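Local structure of 2-dehydropantoate 2-reductase (Enterococcus faecium, 3WFI) at residues M1-G7 with V71-F77; E99-N105 with N121-T127; V147-L152 with H175-H181. The protein acts as an NAD-dependent D-mandelate dehydrogenase of the ketopantoate reductase family, interconverting a 2-hydroxy acid and the matching 2-keto acid. All coordinates share one frame; numbering follows the deposited sequence.

Contact 1: M1-G7 with V71-F77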
loop_
_atom_site.group_PDB
_atom_site.type_symbol
_atom_site.label_atom_id
_atom_site.label_comp_id
_atom_site.label_asym_id
_atom_site.label_seq_id
_atom_site.Cartn_x
_atom_site.Cartn_y
_atom_site.Cartn_z
ATOM N N MET B 1 -48.930 2.387 1.365
ATOM C CA MET B 1 -47.700 3.050 1.883
ATOM C C MET B 1 -47.523 4.465 1.332
ATOM O O MET B 1 -47.904 4.760 0.201
ATOM C CB MET B 1 -46.449 2.218 1.540
ATOM C CG MET B 1 -46.346 0.883 2.267
ATOM S SD MET B 1 -44.732 0.098 2.055
ATOM C CE MET B 1 -44.825 -0.412 0.336
ATOM N N LYS B 2 -46.938 5.332 2.153
ATOM C CA LYS B 2 -46.324 6.565 1.669
ATOM C C LYS B 2 -44.858 6.247 1.433
ATOM O O LYS B 2 -44.146 5.865 2.364
ATOM C CB LYS B 2 -46.452 7.688 2.696
ATOM C CG LYS B 2 -47.856 8.273 2.831
ATOM C CD LYS B 2 -47.887 9.258 4.012
ATOM C CE LYS B 2 -49.254 9.556 4.602
ATOM N NZ LYS B 2 -50.100 10.296 3.642
ATOM N N ILE B 3 -44.414 6.394 0.190
ATOM C CA ILE B 3 -43.072 5.972 -0.206
ATOM C C ILE B 3 -42.308 7.153 -0.784
ATOM O O ILE B 3 -42.840 7.904 -1.613
ATOM C CB ILE B 3 -43.148 4.856 -1.260
ATOM C CG1 ILE B 3 -44.073 3.737 -0.780
ATOM C CG2 ILE B 3 -41.759 4.328 -1.592
ATOM C CD1 ILE B 3 -44.423 2.729 -1.861
ATOM N N ALA B 4 -41.089 7.361 -0.308
ATOM C CA ALA B 4 -40.183 8.327 -0.919
ATOM C C ALA B 4 -39.166 7.564 -1.761
ATOM O O ALA B 4 -38.580 6.574 -1.309
ATOM C CB ALA B 4 -39.481 9.160 0.137
ATOM N N ILE B 5 -38.973 8.039 -2.987
ATOM C CA ILE B 5 -37.956 7.522 -3.889
ATOM C C ILE B 5 -36.787 8.501 -3.849
ATOM O O ILE B 5 -36.863 9.578 -4.434
ATOM C CB ILE B 5 -38.487 7.399 -5.325
ATOM C CG1 ILE B 5 -39.781 6.561 -5.365
ATOM C CG2 ILE B 5 -37.433 6.778 -6.243
ATOM C CD1 ILE B 5 -39.616 5.117 -4.975
ATOM N N ALA B 6 -35.741 8.137 -3.108
ATOM C CA ALA B 6 -34.575 9.013 -2.873
ATOM C C ALA B 6 -33.566 8.747 -3.970
ATOM O O ALA B 6 -32.718 7.849 -3.851
ATOM C CB ALA B 6 -33.962 8.741 -1.520
ATOM N N GLY B 7 -33.698 9.508 -5.056
ATOM C CA GLY B 7 -32.945 9.267 -6.287
ATOM C C GLY B 7 -33.902 8.853 -7.392
ATOM O O GLY B 7 -34.224 7.670 -7.541
ATOM N N VAL B 71 -42.952 9.741 5.570
ATOM C CA VAL B 71 -43.209 8.536 4.780
ATOM C C VAL B 71 -43.013 7.269 5.583
ATOM O O VAL B 71 -42.298 7.263 6.589
ATOM C CB VAL B 71 -42.311 8.454 3.514
ATOM C CG1 VAL B 71 -42.593 9.625 2.600
ATOM C CG2 VAL B 71 -40.832 8.394 3.872
ATOM N N ASP B 72 -43.641 6.198 5.105
ATOM C CA ASP B 72 -43.529 4.869 5.697
ATOM C C ASP B 72 -42.288 4.145 5.175
ATOM O O ASP B 72 -41.714 3.300 5.858
ATOM C CB ASP B 72 -44.769 4.019 5.350
ATOM C CG ASP B 72 -46.076 4.679 5.763
ATOM O OD1 ASP B 72 -46.202 5.074 6.946
ATOM O OD2 ASP B 72 -46.971 4.796 4.908
ATOM N N LEU B 73 -41.882 4.476 3.958
ATOM C CA LEU B 73 -40.790 3.766 3.316
ATOM C C LEU B 73 -39.975 4.697 2.445
ATOM O O LEU B 73 -40.525 5.488 1.681
ATOM C CB LEU B 73 -41.343 2.622 2.470
ATOM C CG LEU B 73 -40.366 1.844 1.574
ATOM C CD1 LEU B 73 -39.397 1.005 2.393
ATOM C CD2 LEU B 73 -41.164 0.954 0.633
ATOM N N ILE B 74 -38.657 4.595 2.578
ATOM C CA ILE B 74 -37.720 5.257 1.679
ATOM C C ILE B 74 -36.991 4.171 0.891
ATOM O O ILE B 74 -36.382 3.263 1.474
ATOM C CB ILE B 74 -36.709 6.114 2.460
ATOM C CG1 ILE B 74 -37.421 7.164 3.306
ATOM C CG2 ILE B 74 -35.708 6.782 1.518
ATOM C CD1 ILE B 74 -36.502 7.892 4.264
ATOM N N ILE B 75 -37.039 4.268 -0.431
ATOM C CA ILE B 75 -36.237 3.400 -1.301
ATOM C C ILE B 75 -35.095 4.231 -1.878
ATOM O O ILE B 75 -35.319 5.240 -2.548
ATOM C CB ILE B 75 -37.068 2.772 -2.440
ATOM C CG1 ILE B 75 -38.372 2.197 -1.887
ATOM C CG2 ILE B 75 -36.265 1.685 -3.151
ATOM C CD1 ILE B 75 -39.267 1.564 -2.935
ATOM N N LEU B 76 -33.862 3.801 -1.595
ATOM C CA LEU B 76 -32.667 4.567 -1.918
ATOM C C LEU B 76 -32.080 4.136 -3.254
ATOM O O LEU B 76 -31.762 2.956 -3.435
ATOM C CB LEU B 76 -31.599 4.358 -0.833
ATOM C CG LEU B 76 -31.899 4.885 0.578
ATOM C CD1 LEU B 76 -30.885 4.309 1.553
ATOM C CD2 LEU B 76 -31.864 6.395 0.622
ATOM N N PHE B 77 -31.933 5.104 -4.158
ATOM C CA PHE B 77 -31.246 4.924 -5.441
ATOM C C PHE B 77 -30.190 6.026 -5.588
ATOM O O PHE B 77 -30.185 6.753 -6.581
ATOM C CB PHE B 77 -32.224 5.052 -6.618
ATOM C CG PHE B 77 -33.273 3.986 -6.656
ATOM C CD1 PHE B 77 -32.994 2.755 -7.221
ATOM C CD2 PHE B 77 -34.527 4.199 -6.101
ATOM C CE1 PHE B 77 -33.947 1.753 -7.240
ATOM C CE2 PHE B 77 -35.491 3.197 -6.123
ATOM C CZ PHE B 77 -35.195 1.977 -6.697
#

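Contact 2: E99-N105 with N121-T127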
loop_
_atom_site.group_PDB
_atom_site.type_symbol
_atom_site.label_atom_id
_atom_site.label_comp_id
_atom_site.label_asym_id
_atom_site.label_seq_id
_atom_site.Cartn_x
_atom_site.Cartn_y
_atom_site.Cartn_z
ATOM N N GLU B 99 -39.249 2.747 7.306
ATOM C CA GLU B 99 -38.333 1.708 6.865
ATOM C C GLU B 99 -37.518 2.239 5.699
ATOM O O GLU B 99 -37.998 3.098 4.939
ATOM C CB GLU B 99 -39.105 0.439 6.481
ATOM C CG GLU B 99 -39.858 -0.135 7.661
ATOM C CD GLU B 99 -40.458 -1.492 7.394
ATOM O OE1 GLU B 99 -41.089 -1.699 6.347
ATOM O OE2 GLU B 99 -40.317 -2.361 8.275
ATOM N N VAL B 100 -36.295 1.739 5.573
ATOM C CA VAL B 100 -35.409 2.133 4.490
ATOM C C VAL B 100 -34.966 0.894 3.725
ATOM O O VAL B 100 -34.418 -0.041 4.308
ATOM C CB VAL B 100 -34.144 2.848 5.008
ATOM C CG1 VAL B 100 -33.220 3.216 3.850
ATOM C CG2 VAL B 100 -34.501 4.094 5.810
ATOM N N LEU B 101 -35.196 0.901 2.418
ATOM C CA LEU B 101 -34.751 -0.177 1.541
ATOM C C LEU B 101 -33.653 0.360 0.652
ATOM O O LEU B 101 -33.882 1.276 -0.144
ATOM C CB LEU B 101 -35.913 -0.700 0.683
ATOM C CG LEU B 101 -35.542 -1.692 -0.424
ATOM C CD1 LEU B 101 -34.862 -2.932 0.133
ATOM C CD2 LEU B 101 -36.783 -2.069 -1.220
ATOM N N CYS B 102 -32.454 -0.190 0.817
ATOM C CA CYS B 102 -31.328 0.199 0.005
ATOM C C CYS B 102 -31.189 -0.730 -1.195
ATOM O O CYS B 102 -31.138 -1.950 -1.048
ATOM C CB CYS B 102 -30.034 0.171 0.820
ATOM S SG CYS B 102 -28.663 0.795 -0.171
ATOM N N LEU B 103 -31.164 -0.142 -2.381
ATOM C CA LEU B 103 -30.886 -0.887 -3.604
ATOM C C LEU B 103 -29.527 -0.475 -4.176
ATOM O O LEU B 103 -29.225 -0.746 -5.337
ATOM C CB LEU B 103 -32.017 -0.699 -4.618
ATOM C CG LEU B 103 -33.244 -1.596 -4.550
ATOM C CD1 LEU B 103 -33.379 -2.313 -3.224
ATOM C CD2 LEU B 103 -34.509 -0.837 -4.899
ATOM N N LEU B 104 -28.700 0.143 -3.331
ATOM C CA LEU B 104 -27.304 0.419 -3.664
ATOM C C LEU B 104 -26.513 -0.862 -3.417
ATOM O O LEU B 104 -26.500 -1.398 -2.307
ATOM C CB LEU B 104 -26.700 1.527 -2.792
ATOM C CG LEU B 104 -26.976 3.022 -2.761
ATOM C CD1 LEU B 104 -28.360 3.487 -2.326
ATOM C CD2 LEU B 104 -25.878 3.625 -1.884
ATOM N N ASN B 105 -25.841 -1.349 -4.448
ATOM C CA ASN B 105 -25.029 -2.548 -4.323
ATOM C C ASN B 105 -23.661 -2.168 -3.773
ATOM O O ASN B 105 -22.715 -1.949 -4.532
ATOM C CB ASN B 105 -24.926 -3.265 -5.679
ATOM C CG ASN B 105 -26.294 -3.640 -6.245
ATOM O OD1 ASN B 105 -27.306 -3.618 -5.533
ATOM N ND2 ASN B 105 -26.330 -3.989 -7.528
ATOM N N ASN B 121 -35.055 -1.268 11.172
ATOM C CA ASN B 121 -35.871 -0.735 10.080
ATOM C C ASN B 121 -35.129 -0.626 8.744
ATOM O O ASN B 121 -35.636 0.007 7.805
ATOM C CB ASN B 121 -36.414 0.645 10.463
ATOM C CG ASN B 121 -37.516 0.592 11.521
ATOM O OD1 ASN B 121 -37.802 1.596 12.186
ATOM N ND2 ASN B 121 -38.169 -0.552 11.651
ATOM N N ILE B 122 -33.951 -1.240 8.653
ATOM C CA ILE B 122 -33.143 -1.160 7.421
ATOM C C ILE B 122 -33.187 -2.487 6.672
ATOM O O ILE B 122 -33.047 -3.572 7.270
ATOM C CB ILE B 122 -31.679 -0.758 7.692
ATOM C CG1 ILE B 122 -31.624 0.571 8.441
ATOM C CG2 ILE B 122 -30.911 -0.617 6.379
ATOM C CD1 ILE B 122 -30.234 0.997 8.869
ATOM N N TYR B 123 -33.378 -2.385 5.355
ATOM C CA TYR B 123 -33.446 -3.541 4.483
ATOM C C TYR B 123 -32.494 -3.311 3.309
ATOM O O TYR B 123 -32.300 -2.181 2.866
ATOM C CB TYR B 123 -34.882 -3.785 3.996
ATOM C CG TYR B 123 -35.876 -3.983 5.123
ATOM C CD1 TYR B 123 -36.218 -5.256 5.557
ATOM C CD2 TYR B 123 -36.438 -2.888 5.780
ATOM C CE1 TYR B 123 -37.100 -5.441 6.600
ATOM C CE2 TYR B 123 -37.323 -3.053 6.828
ATOM C CZ TYR B 123 -37.658 -4.335 7.226
ATOM O OH TYR B 123 -38.517 -4.516 8.266
ATOM N N ILE B 124 -31.874 -4.386 2.844
ATOM C CA ILE B 124 -30.906 -4.310 1.750
ATOM C C ILE B 124 -31.397 -5.186 0.619
ATOM O O ILE B 124 -31.963 -6.254 0.864
ATOM C CB ILE B 124 -29.510 -4.772 2.195
ATOM C CG1 ILE B 124 -29.575 -6.104 2.957
ATOM C CG2 ILE B 124 -28.875 -3.711 3.071
ATOM C CD1 ILE B 124 -28.231 -6.784 3.098
ATOM N N GLY B 125 -31.192 -4.739 -0.616
ATOM C CA GLY B 125 -31.639 -5.515 -1.756
ATOM C C GLY B 125 -30.894 -5.290 -3.061
ATOM O O GLY B 125 -30.047 -4.407 -3.181
ATOM N N ASN B 126 -31.214 -6.139 -4.026
ATOM C CA ASN B 126 -30.693 -6.041 -5.384
ATOM C C ASN B 126 -31.872 -5.937 -6.304
ATOM O O ASN B 126 -32.892 -6.577 -6.061
ATOM C CB ASN B 126 -29.879 -7.295 -5.757
ATOM C CG ASN B 126 -28.608 -7.436 -4.942
ATOM O OD1 ASN B 126 -28.129 -8.541 -4.700
ATOM N ND2 ASN B 126 -28.051 -6.313 -4.513
ATOM N N THR B 127 -31.745 -5.143 -7.359
ATOM C CA THR B 127 -32.779 -5.083 -8.385
ATOM C C THR B 127 -32.201 -5.551 -9.724
ATOM O O THR B 127 -31.084 -5.183 -10.079
ATOM C CB THR B 127 -33.410 -3.681 -8.527
ATOM O OG1 THR B 127 -34.274 -3.670 -9.676
ATOM C CG2 THR B 127 -32.346 -2.595 -8.688
HETATM O O HOH W 1 -29.526 -3.356 -7.166
#

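Contact 3: V147-L152 with H175-H181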
loop_
_atom_site.group_PDB
_atom_site.type_symbol
_atom_site.label_atom_id
_atom_site.label_comp_id
_atom_site.label_asym_id
_atom_site.label_seq_id
_atom_site.Cartn_x
_atom_site.Cartn_y
_atom_site.Cartn_z
ATOM N N VAL B 147 -36.694 -8.234 -7.860
ATOM C CA VAL B 147 -36.039 -7.650 -6.704
ATOM C C VAL B 147 -35.868 -8.730 -5.651
ATOM O O VAL B 147 -36.777 -9.534 -5.416
ATOM C CB VAL B 147 -36.865 -6.477 -6.108
ATOM C CG1 VAL B 147 -36.185 -5.910 -4.871
ATOM C CG2 VAL B 147 -37.090 -5.387 -7.154
ATOM N N GLU B 148 -34.705 -8.740 -5.014
ATOM C CA GLU B 148 -34.439 -9.607 -3.879
ATOM C C GLU B 148 -33.984 -8.722 -2.734
ATOM O O GLU B 148 -33.189 -7.804 -2.947
ATOM C CB GLU B 148 -33.359 -10.649 -4.190
ATOM C CG GLU B 148 -33.745 -11.597 -5.323
ATOM C CD GLU B 148 -32.768 -12.746 -5.492
ATOM O OE1 GLU B 148 -31.642 -12.663 -4.962
ATOM O OE2 GLU B 148 -33.136 -13.733 -6.164
ATOM N N LEU B 149 -34.498 -8.986 -1.533
ATOM C CA LEU B 149 -34.216 -8.114 -0.388
ATOM C C LEU B 149 -34.168 -8.865 0.926
ATOM O O LEU B 149 -34.734 -9.955 1.057
ATOM C CB LEU B 149 -35.234 -6.956 -0.320
ATOM C CG LEU B 149 -36.712 -7.271 -0.033
ATOM C CD1 LEU B 149 -36.969 -7.445 1.461
ATOM C CD2 LEU B 149 -37.615 -6.175 -0.577
ATOM N N GLN B 150 -33.474 -8.267 1.892
ATOM C CA GLN B 150 -33.237 -8.879 3.183
ATOM C C GLN B 150 -33.280 -7.854 4.311
ATOM O O GLN B 150 -32.833 -6.724 4.149
ATOM C CB GLN B 150 -31.865 -9.551 3.187
ATOM C CG GLN B 150 -31.611 -10.393 4.429
ATOM C CD GLN B 150 -30.350 -11.223 4.341
ATOM O OE1 GLN B 150 -29.548 -11.071 3.415
ATOM N NE2 GLN B 150 -30.185 -12.142 5.297
ATOM N N ASN B 151 -33.806 -8.274 5.454
ATOM C CA ASN B 151 -33.731 -7.486 6.676
ATOM C C ASN B 151 -32.304 -7.455 7.226
ATOM O O ASN B 151 -31.610 -8.462 7.231
ATOM C CB ASN B 151 -34.690 -8.029 7.751
ATOM C CG ASN B 151 -34.379 -9.464 8.148
ATOM O OD1 ASN B 151 -34.502 -10.378 7.337
ATOM N ND2 ASN B 151 -33.967 -9.664 9.391
ATOM N N LEU B 152 -31.873 -6.297 7.693
ATOM C CA LEU B 152 -30.675 -6.215 8.539
ATOM C C LEU B 152 -30.911 -6.423 10.028
ATOM O O LEU B 152 -29.992 -6.829 10.733
ATOM C CB LEU B 152 -29.977 -4.887 8.346
ATOM C CG LEU B 152 -29.392 -4.747 6.958
ATOM C CD1 LEU B 152 -28.717 -3.398 6.858
ATOM C CD2 LEU B 152 -28.400 -5.855 6.680
ATOM N N HIS B 175 -38.782 -10.516 -3.806
ATOM C CA HIS B 175 -38.717 -11.700 -2.953
ATOM C C HIS B 175 -37.736 -11.525 -1.816
ATOM O O HIS B 175 -36.704 -10.866 -1.964
ATOM C CB HIS B 175 -38.287 -12.929 -3.759
ATOM C CG HIS B 175 -39.128 -13.170 -4.969
ATOM N ND1 HIS B 175 -38.690 -12.877 -6.237
ATOM C CD2 HIS B 175 -40.378 -13.662 -5.104
ATOM C CE1 HIS B 175 -39.630 -13.192 -7.108
ATOM N NE2 HIS B 175 -40.672 -13.657 -6.444
ATOM N N PHE B 176 -38.070 -12.131 -0.683
ATOM C CA PHE B 176 -37.121 -12.289 0.406
ATOM C C PHE B 176 -36.007 -13.249 0.011
ATOM O O PHE B 176 -36.258 -14.292 -0.588
ATOM C CB PHE B 176 -37.823 -12.835 1.652
ATOM C CG PHE B 176 -36.897 -13.092 2.801
ATOM C CD1 PHE B 176 -36.442 -12.047 3.590
ATOM C CD2 PHE B 176 -36.466 -14.381 3.086
ATOM C CE1 PHE B 176 -35.586 -12.281 4.653
ATOM C CE2 PHE B 176 -35.607 -14.622 4.144
ATOM C CZ PHE B 176 -35.170 -13.569 4.932
ATOM N N SER B 177 -34.776 -12.900 0.379
ATOM C CA SER B 177 -33.645 -13.810 0.290
ATOM C C SER B 177 -32.783 -13.626 1.522
ATOM O O SER B 177 -32.501 -12.505 1.899
ATOM C CB SER B 177 -32.827 -13.526 -0.969
ATOM O OG SER B 177 -31.571 -14.175 -0.892
ATOM N N ASP B 178 -32.364 -14.726 2.150
ATOM C CA ASP B 178 -31.480 -14.641 3.316
ATOM C C ASP B 178 -30.008 -14.637 2.918
ATOM O O ASP B 178 -29.122 -14.770 3.762
ATOM C CB ASP B 178 -31.769 -15.766 4.317
ATOM C CG ASP B 178 -31.463 -17.162 3.765
ATOM O OD1 ASP B 178 -30.903 -17.277 2.655
ATOM O OD2 ASP B 178 -31.801 -18.154 4.455
ATOM N N ASN B 179 -29.729 -14.474 1.632
ATOM C CA ASN B 179 -28.339 -14.563 1.192
ATOM C C ASN B 179 -27.816 -13.251 0.640
ATOM O O ASN B 179 -26.671 -13.202 0.187
ATOM C CB ASN B 179 -28.212 -15.668 0.151
ATOM C CG ASN B 179 -26.771 -16.044 -0.146
ATOM O OD1 ASN B 179 -26.320 -15.920 -1.285
ATOM N ND2 ASN B 179 -26.034 -16.483 0.879
ATOM N N ILE B 180 -28.618 -12.183 0.748
ATOM C CA ILE B 180 -28.284 -10.867 0.171
ATOM C C ILE B 180 -27.058 -10.277 0.873
ATOM O O ILE B 180 -26.163 -9.743 0.228
ATOM C CB ILE B 180 -29.432 -9.835 0.332
ATOM C CG1 ILE B 180 -30.698 -10.294 -0.373
ATOM C CG2 ILE B 180 -29.024 -8.468 -0.205
ATOM C CD1 ILE B 180 -30.516 -10.617 -1.840
ATOM N N HIS B 181 -27.040 -10.359 2.195
ATOM C CA HIS B 181 -26.014 -9.696 2.995
ATOM C C HIS B 181 -24.663 -10.357 2.689
ATOM O O HIS B 181 -23.652 -9.686 2.460
ATOM C CB HIS B 181 -26.353 -9.832 4.476
ATOM C CG HIS B 181 -25.674 -8.837 5.361
ATOM N ND1 HIS B 181 -24.704 -7.961 4.919
ATOM C CD2 HIS B 181 -25.823 -8.599 6.684
ATOM C CE1 HIS B 181 -24.296 -7.219 5.933
ATOM N NE2 HIS B 181 -24.952 -7.594 7.018
#

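Contact 1: M1-G7 with V71-F77
I5 runs beside I75 with its end methyl, CD1, 4.1 Å from I75 CD1, on one face of the parallel part of the central sheet of the Rossmann fold. Backbone bonds A4 N to L73 O, I75 N to A4 O, A6 N to I75 O and F77 N to A6 O join strands 2-6 and 73-76, whose N-to-C directions are 21° apart. On the I5 face I3 CG2 meets I75 CD1 at 4.0 Å, L73 CD2 touches the thioether end of M1, and L19 of helix 10-21 packs on I3 and I75. On the other face strand 2-6 offers only the methyls of A4 and A6, against V71, I74 and L76, with A6 CB 3.8 Å from L76 CD2 and helix 80-90 packing there. G7 O, in a probable GxGxxG dinucleotide-binding turn, comes within 3.4 Å of F77 CB, and the F77 ring reaches NAD-binding M11. Where the partner strand turns its corner, K2 O accepts from D72 N and L73 N. D72 CG, anti to its carbonyl carbon (chi1 -56°), leaves OD1 to a salt bridge with K95, while OD2 takes K2 N on its anti side at 2.8 Å in a nearly straight bond (177°).

Contact 2: E99-N105 with N121-T127
Y123 and E99 meet at the start of this pair of parallel strands: Y123 OH donates to E99 OE2 at 2.8 Å, reaching it from above the carboxylate plane, and the two flat groups stand 69° apart. Y123 CE2 is also 3.5 Å from E99 CD, so the acid lies by the rim of the ring as well as at its hydroxyl. V100 O sits in the ring plane at another part of the same edge, while A159, A160 and L163 of helix 157-168 pack on the tyrosine. Strands 99-102 and 122-127, joined by helix 109-113 in a beta-alpha-beta unit of the Rossmann fold, are tightly paired here. V100 N binds N121 O, Y123 N binds V100 O, and C102 N gives a nearly straight bond to Y123 O at 2.9 Å. L101 (chi1 171°, chi2 59°) brings CD1 over to Y123 CB, 4.0 Å away, the two side chains crossing at about a right angle. Further on, L103 CD1 lies 3.9 Å from G125 CA, the methyl resting directly on the glycine backbone.

The far end is looser. N105, an NAD-binding residue that is exposed and poorly ordered in this unliganded chain, is joined to N126 by a weak bond from N126 ND2 to N105 OD1 at 3.0 Å, with the amide planes nearly perpendicular. A water bridges the same oxygen to T127 N, donating to N105 OD1 at 2.8 Å. The chemistry thus changes along the strands: the phenol hydrogen bond would stabilise negative charge on E99 at the packed end, whereas the weak and water-borne bonds at N105 are consistent with a side chain able to adjust when the coenzyme binds.

Contact 3: V147-L152 with H175-H181
Q150 stretches across to the turn 177-179 and the first residues of helix 180-191, and its side-chain amide makes the polar side-chain bonds between the two segments. Extended from chi1 (-172°) on, the side chain brings OE1 to H181 N, from which it accepts at 2.9 Å, and to 3.0 Å from I180 N, while NE2 gives a weak bond to D178 O. The oxygen therefore faces amides at the start of the helix, whose positive end would draw on it, and the aliphatic stem of Q150 runs alongside S177 O, with Q150 CB 3.3 Å from it. An ST turn, S177 OG accepting from N179 N, shapes the chain just before the helix.

Backbone bonds pair the strands in parallel: H175 N to V147 O, L149 N to H175 O, and S177 N to L149 O. Among rings, F176 presents its edge to N151, the amide nearly coplanar with it and OD1 3.5 Å from CE1; N151 ND2 turns to G153 O. L152 CD2 lies over one face of the H181 ring, a CH-pi contact at 4.0 Å from the centroid. Apolar packing adds I180 CD1 against E148 CB at 3.7 Å.

Strands 147-151 and 174-176 are linked by helix 157-168 in a beta-alpha-beta unit at one border of the sheet. A160 of that helix touches L149 and F176, and strand 122-127 flanks 147-151 on its inner side, where I124 meets L152 and I180.

All three contacts belong to one sheet, with contact 2 in the middle. Contact 1 joins it through neighbouring strands 71-76 and 98-102, where F77 packs on L103 and L76 on V100. Contact 3 joins it through strands 122-127 and 147-151, which run antiparallel. Contacts 1 and 3 do not touch, their nearest atoms being about 8 Å apart. Contacts 1 and 2 are mostly buried; contact 3, holding the outermost strand 174-176, is partly open. The chemistry follows: backbone pairing with aliphatic side chains on both faces marks contact 1, contact 2 mixes apolar packing with a tyrosine-carboxylate bond and a coenzyme-binding asparagine, and contact 3 adds a glutamine bonded to a helix start to its short strand pairing.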